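Side-chain contacts in citrate lyase, subunit 1 (Methanosaeta concilii, PDB 6HXI), which probably catalyses, as part of ATP citrate lyase, the ATP-driven conversion of citrate and coenzyme A to acetyl-CoA and oxaloacetate: residues C[11-16]-C[30-35]; C[57-62]-C[212-217]. All coordinates share one frame; numbering follows the deposited sequence.

Contact 1: residues C[11-16]-C[30-35]; sequences AKNLLA and GNLALV
The isobutyl end of L32 sits against helix 8-18, with CD2 against K12 and CD1 mainly against N13. This joins two parts of the ATP-grasp region: the helix, which packs on the antiparallel sheet containing strand 209-220, and the approach to strand 33-35, an outermost strand of the smaller antiparallel sheet. L32 and K12 cross at about a right angle, and the first thing CD2 meets is K12 CB, at 3.8 Å. Farther along the lysine, CD lies 3.9 Å from the same methyl, so the leucine abuts the flank of an extended aliphatic chain. K12 has its CG beside the backbone N and opposite the carbonyl carbon (chi1 -77°); from there the chain runs out straight and carries NZ away from L32 to salt bridges with E8 and E109. Its hydrocarbon part thus serves the apolar contact while the charge is satisfied elsewhere.

N13 and L32 run antiparallel alongside one another. CD1 of L32 rests near the helix backbone, 3.6 Å from N13 N, and the amide end of the asparagine flanks the same methyl, with ND2 at 3.9 Å from CD1. This is van der Waals contact; the amide makes no bond to the leucine segment. L32 also touches L107 and E109 of strand 106-110, which pairs with strand 33-35. The chain comes nearest the helix at G30, just before N31, the centre of an inverse gamma turn. Here the two CA atoms of A16 and G30 are 5.1 Å apart, and the methyl CB of A16 lies 3.7 Å from G30 CA.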
loop_
_atom_site.group_PDB
_atom_site.type_symbol
_atom_site.label_atom_id
_atom_site.label_comp_id
_atom_site.label_asym_id
_atom_site.label_seq_id
_atom_site.Cartn_x
_atom_site.Cartn_y
_atom_site.Cartn_z
ATOM N N ALA C 11 52.505 40.830 -9.291
ATOM C CA ALA C 11 51.840 42.109 -9.562
ATOM C C ALA C 11 52.027 42.550 -11.036
ATOM O O ALA C 11 51.059 42.936 -11.698
ATOM C CB ALA C 11 52.362 43.171 -8.606
ATOM N N LYS C 12 53.269 42.439 -11.548
ATOM C CA LYS C 12 53.642 42.769 -12.925
ATOM C C LYS C 12 53.013 41.788 -13.911
ATOM O O LYS C 12 52.615 42.204 -14.997
ATOM C CB LYS C 12 55.167 42.807 -13.092
ATOM C CG LYS C 12 55.790 44.072 -12.528
ATOM C CD LYS C 12 57.290 44.052 -12.601
ATOM C CE LYS C 12 57.814 45.448 -12.403
ATOM N NZ LYS C 12 59.291 45.494 -12.434
ATOM N N ASN C 13 52.910 40.497 -13.527
ATOM C CA ASN C 13 52.286 39.451 -14.340
ATOM C C ASN C 13 50.798 39.733 -14.481
ATOM O O ASN C 13 50.273 39.605 -15.594
ATOM C CB ASN C 13 52.519 38.062 -13.758
ATOM C CG ASN C 13 52.991 37.055 -14.775
ATOM O OD1 ASN C 13 52.398 36.876 -15.851
ATOM N ND2 ASN C 13 54.083 36.378 -14.462
ATOM N N LEU C 14 50.136 40.166 -13.363
ATOM C CA LEU C 14 48.719 40.566 -13.340
ATOM C C LEU C 14 48.541 41.779 -14.268
ATOM O O LEU C 14 47.647 41.783 -15.113
ATOM C CB LEU C 14 48.220 40.904 -11.908
ATOM C CG LEU C 14 47.907 39.726 -10.965
ATOM C CD1 LEU C 14 47.690 40.193 -9.524
ATOM C CD2 LEU C 14 46.703 38.956 -11.436
ATOM N N LEU C 15 49.427 42.781 -14.135
ATOM C CA LEU C 15 49.403 43.982 -14.964
ATOM C C LEU C 15 49.598 43.638 -16.445
ATOM O O LEU C 15 48.876 44.173 -17.286
ATOM C CB LEU C 15 50.447 45.017 -14.509
ATOM C CG LEU C 15 50.189 46.409 -15.066
ATOM C CD1 LEU C 15 49.130 47.105 -14.278
ATOM C CD2 LEU C 15 51.448 47.241 -15.086
ATOM N N ALA C 16 50.543 42.740 -16.752
ATOM C CA ALA C 16 50.834 42.297 -18.114
ATOM C C ALA C 16 49.641 41.562 -18.720
ATOM O O ALA C 16 49.295 41.820 -19.866
ATOM C CB ALA C 16 52.057 41.408 -18.125
ATOM N N GLY C 30 54.861 40.364 -20.960
ATOM C CA GLY C 30 54.955 39.743 -19.643
ATOM C C GLY C 30 56.272 39.063 -19.340
ATOM O O GLY C 30 56.279 38.088 -18.583
ATOM N N ASN C 31 57.395 39.566 -19.925
ATOM C CA ASN C 31 58.748 38.994 -19.764
ATOM C C ASN C 31 59.218 39.065 -18.317
ATOM O O ASN C 31 59.839 40.045 -17.895
ATOM C CB ASN C 31 59.787 39.615 -20.719
ATOM C CG ASN C 31 59.441 39.562 -22.184
ATOM O OD1 ASN C 31 59.323 40.593 -22.834
ATOM N ND2 ASN C 31 59.248 38.375 -22.742
ATOM N N LEU C 32 58.884 38.016 -17.548
ATOM C CA LEU C 32 59.199 37.902 -16.127
ATOM C C LEU C 32 59.636 36.478 -15.766
ATOM O O LEU C 32 59.090 35.494 -16.282
ATOM C CB LEU C 32 57.978 38.298 -15.281
ATOM C CG LEU C 32 57.395 39.698 -15.476
ATOM C CD1 LEU C 32 55.901 39.669 -15.389
ATOM C CD2 LEU C 32 57.964 40.676 -14.474
ATOM N N ALA C 33 60.620 36.383 -14.863
ATOM C CA ALA C 33 61.156 35.124 -14.368
ATOM C C ALA C 33 61.399 35.235 -12.861
ATOM O O ALA C 33 62.043 36.191 -12.416
ATOM C CB ALA C 33 62.459 34.790 -15.094
ATOM N N LEU C 34 60.861 34.279 -12.079
ATOM C CA LEU C 34 61.062 34.253 -10.632
ATOM C C LEU C 34 62.007 33.121 -10.260
ATOM O O LEU C 34 61.804 31.988 -10.697
ATOM C CB LEU C 34 59.727 34.138 -9.854
ATOM C CG LEU C 34 59.805 34.309 -8.315
ATOM C CD1 LEU C 34 60.040 35.775 -7.916
ATOM C CD2 LEU C 34 58.575 33.768 -7.645
ATOM N N VAL C 35 63.021 33.425 -9.431
ATOM C CA VAL C 35 64.025 32.462 -8.980
ATOM C C VAL C 35 63.916 32.207 -7.469
ATOM O O VAL C 35 64.315 33.056 -6.663
ATOM C CB VAL C 35 65.459 32.861 -9.436
ATOM C CG1 VAL C 35 66.514 31.892 -8.906
ATOM C CG2 VAL C 35 65.539 32.945 -10.953
#

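Contact 2: residues C[57-62]-C[212-217]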
loop_
_atom_site.group_PDB
_atom_site.type_symbol
_atom_site.label_atom_id
_atom_site.label_comp_id
_atom_site.label_asym_id
_atom_site.label_seq_id
_atom_site.Cartn_x
_atom_site.Cartn_y
_atom_site.Cartn_z
ATOM N N VAL C 57 67.755 42.841 -15.574
ATOM C CA VAL C 57 67.666 43.427 -14.235
ATOM C C VAL C 57 67.299 42.251 -13.304
ATOM O O VAL C 57 66.341 41.520 -13.573
ATOM C CB VAL C 57 66.637 44.595 -14.112
ATOM C CG1 VAL C 57 66.537 45.111 -12.680
ATOM C CG2 VAL C 57 66.981 45.742 -15.045
ATOM N N VAL C 58 68.071 42.060 -12.241
ATOM C CA VAL C 58 67.786 41.010 -11.270
ATOM C C VAL C 58 67.862 41.632 -9.862
ATOM O O VAL C 58 68.829 42.319 -9.526
ATOM C CB VAL C 58 68.586 39.683 -11.481
ATOM C CG1 VAL C 58 70.090 39.908 -11.575
ATOM C CG2 VAL C 58 68.238 38.621 -10.442
ATOM N N LYS C 59 66.771 41.476 -9.097
ATOM C CA LYS C 59 66.593 42.055 -7.767
ATOM C C LYS C 59 65.799 41.121 -6.829
ATOM O O LYS C 59 64.948 40.368 -7.318
ATOM C CB LYS C 59 65.904 43.437 -7.875
ATOM C CG LYS C 59 64.593 43.450 -8.671
ATOM C CD LYS C 59 64.153 44.859 -9.017
ATOM C CE LYS C 59 63.222 44.872 -10.197
ATOM N NZ LYS C 59 62.532 46.184 -10.352
ATOM N N PRO C 60 66.031 41.160 -5.484
ATOM C CA PRO C 60 65.250 40.289 -4.587
ATOM C C PRO C 60 63.771 40.695 -4.484
ATOM O O PRO C 60 63.458 41.882 -4.357
ATOM C CB PRO C 60 65.985 40.393 -3.245
ATOM C CG PRO C 60 66.689 41.691 -3.294
ATOM C CD PRO C 60 66.990 41.998 -4.727
ATOM N N ASP C 61 62.869 39.696 -4.573
ATOM C CA ASP C 61 61.421 39.868 -4.523
ATOM C C ASP C 61 60.852 39.242 -3.243
ATOM O O ASP C 61 60.096 38.270 -3.300
ATOM C CB ASP C 61 60.772 39.282 -5.797
ATOM C CG ASP C 61 59.400 39.842 -6.140
ATOM O OD1 ASP C 61 58.885 40.689 -5.365
ATOM O OD2 ASP C 61 58.842 39.439 -7.182
ATOM N N GLN C 62 61.220 39.804 -2.084
ATOM C CA GLN C 62 60.779 39.294 -0.785
ATOM C C GLN C 62 60.058 40.361 0.055
ATOM O O GLN C 62 60.060 40.306 1.293
ATOM C CB GLN C 62 61.952 38.638 -0.039
ATOM C CG GLN C 62 62.195 37.198 -0.463
ATOM C CD GLN C 62 63.466 36.639 0.117
ATOM O OE1 GLN C 62 64.567 36.946 -0.339
ATOM N NE2 GLN C 62 63.339 35.785 1.122
ATOM N N PRO C 212 56.114 49.501 -16.517
ATOM C CA PRO C 212 56.336 49.610 -15.057
ATOM C C PRO C 212 57.764 49.174 -14.682
ATOM O O PRO C 212 58.185 48.092 -15.104
ATOM C CB PRO C 212 55.309 48.628 -14.485
ATOM C CG PRO C 212 55.161 47.584 -15.541
ATOM C CD PRO C 212 55.405 48.249 -16.864
ATOM N N LEU C 213 58.502 49.972 -13.886
ATOM C CA LEU C 213 59.869 49.590 -13.514
ATOM C C LEU C 213 59.959 48.892 -12.166
ATOM O O LEU C 213 60.682 47.905 -12.031
ATOM C CB LEU C 213 60.849 50.771 -13.598
ATOM C CG LEU C 213 61.054 51.407 -14.996
ATOM C CD1 LEU C 213 62.006 52.594 -14.922
ATOM C CD2 LEU C 213 61.519 50.379 -16.026
ATOM N N ASP C 214 59.236 49.396 -11.172
ATOM C CA ASP C 214 59.186 48.797 -9.838
ATOM C C ASP C 214 57.744 48.769 -9.398
ATOM O O ASP C 214 56.996 49.700 -9.703
ATOM C CB ASP C 214 60.081 49.536 -8.836
ATOM C CG ASP C 214 61.568 49.296 -9.067
ATOM O OD1 ASP C 214 62.095 48.278 -8.557
ATOM O OD2 ASP C 214 62.202 50.126 -9.745
ATOM N N MET C 215 57.339 47.674 -8.741
ATOM C CA MET C 215 55.963 47.458 -8.316
ATOM C C MET C 215 55.844 46.880 -6.895
ATOM O O MET C 215 56.619 46.007 -6.486
ATOM C CB MET C 215 55.240 46.562 -9.336
ATOM C CG MET C 215 53.758 46.805 -9.413
ATOM S SD MET C 215 53.038 46.078 -10.894
ATOM C CE MET C 215 51.323 46.330 -10.561
ATOM N N VAL C 216 54.882 47.416 -6.144
ATOM C CA VAL C 216 54.539 47.029 -4.772
ATOM C C VAL C 216 53.033 46.901 -4.795
ATOM O O VAL C 216 52.348 47.805 -5.286
ATOM C CB VAL C 216 55.027 48.072 -3.723
ATOM C CG1 VAL C 216 54.388 47.848 -2.354
ATOM C CG2 VAL C 216 56.553 48.073 -3.616
ATOM N N ALA C 217 52.515 45.762 -4.332
ATOM C CA ALA C 217 51.074 45.541 -4.355
ATOM C C ALA C 217 50.592 44.721 -3.209
ATOM O O ALA C 217 51.321 43.861 -2.703
ATOM C CB ALA C 217 50.639 44.910 -5.680
#
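K59 NZ has three partners: it forms a salt bridge with D214, bonding to OD1 at 2.8 Å, gives a weak hydrogen bond to L213 O at 3.0 Å, and makes a second salt bridge with E8 of helix 8-18. The ammonium does not approach D214 in the plane of its carboxylate; it comes from above, 63° out of that plane. OD2 stays well back, 4.0 Å from NZ, so the bridge is one-sided. Behind the charge, K59 CE passes 3.9 Å from OD1.

The lysine bridges a wide gap: the nearest CA atoms, those of K59 and D214, are 10.2 Å apart. Its CG lies between the backbone N and the carbonyl carbon (chi1 53°), and beyond it the chain is extended, spanning the distance between the two antiparallel sheets of the ATP-grasp region. One is represented by strand 56-60, where K59 pairs through its backbone with L107; the other by strand 209-220, which is broken near L213 and D214. One nitrogen thus bonds a main-chain O and a side-chain oxygen of these consecutive residues. The carbonyl of L213 is shared: its O also accepts a hydrogen bond from K12 NZ.

Both segments of contact 1 precede those of contact 2 along the chain, and the centres of the two contacts lie 10 Å apart within the ATP-grasp region. Both link the same two antiparallel sheets: contact 1 indirectly, through helix 8-18 resting on strand 209-220, and contact 2 directly, from strand 56-60. Strand 106-110 lies between strands 33-35 and 56-60 in the smaller sheet. The two contacts meet where K12 NZ and K59 NZ approach to 3.9 Å; E8 bridges both lysines, and its negative charge probably eases their closeness. M215 packs on the helix, its SD 3.7 Å from K12 N. Apolar and ionic contacts thus tie the sheets together at neighbouring points.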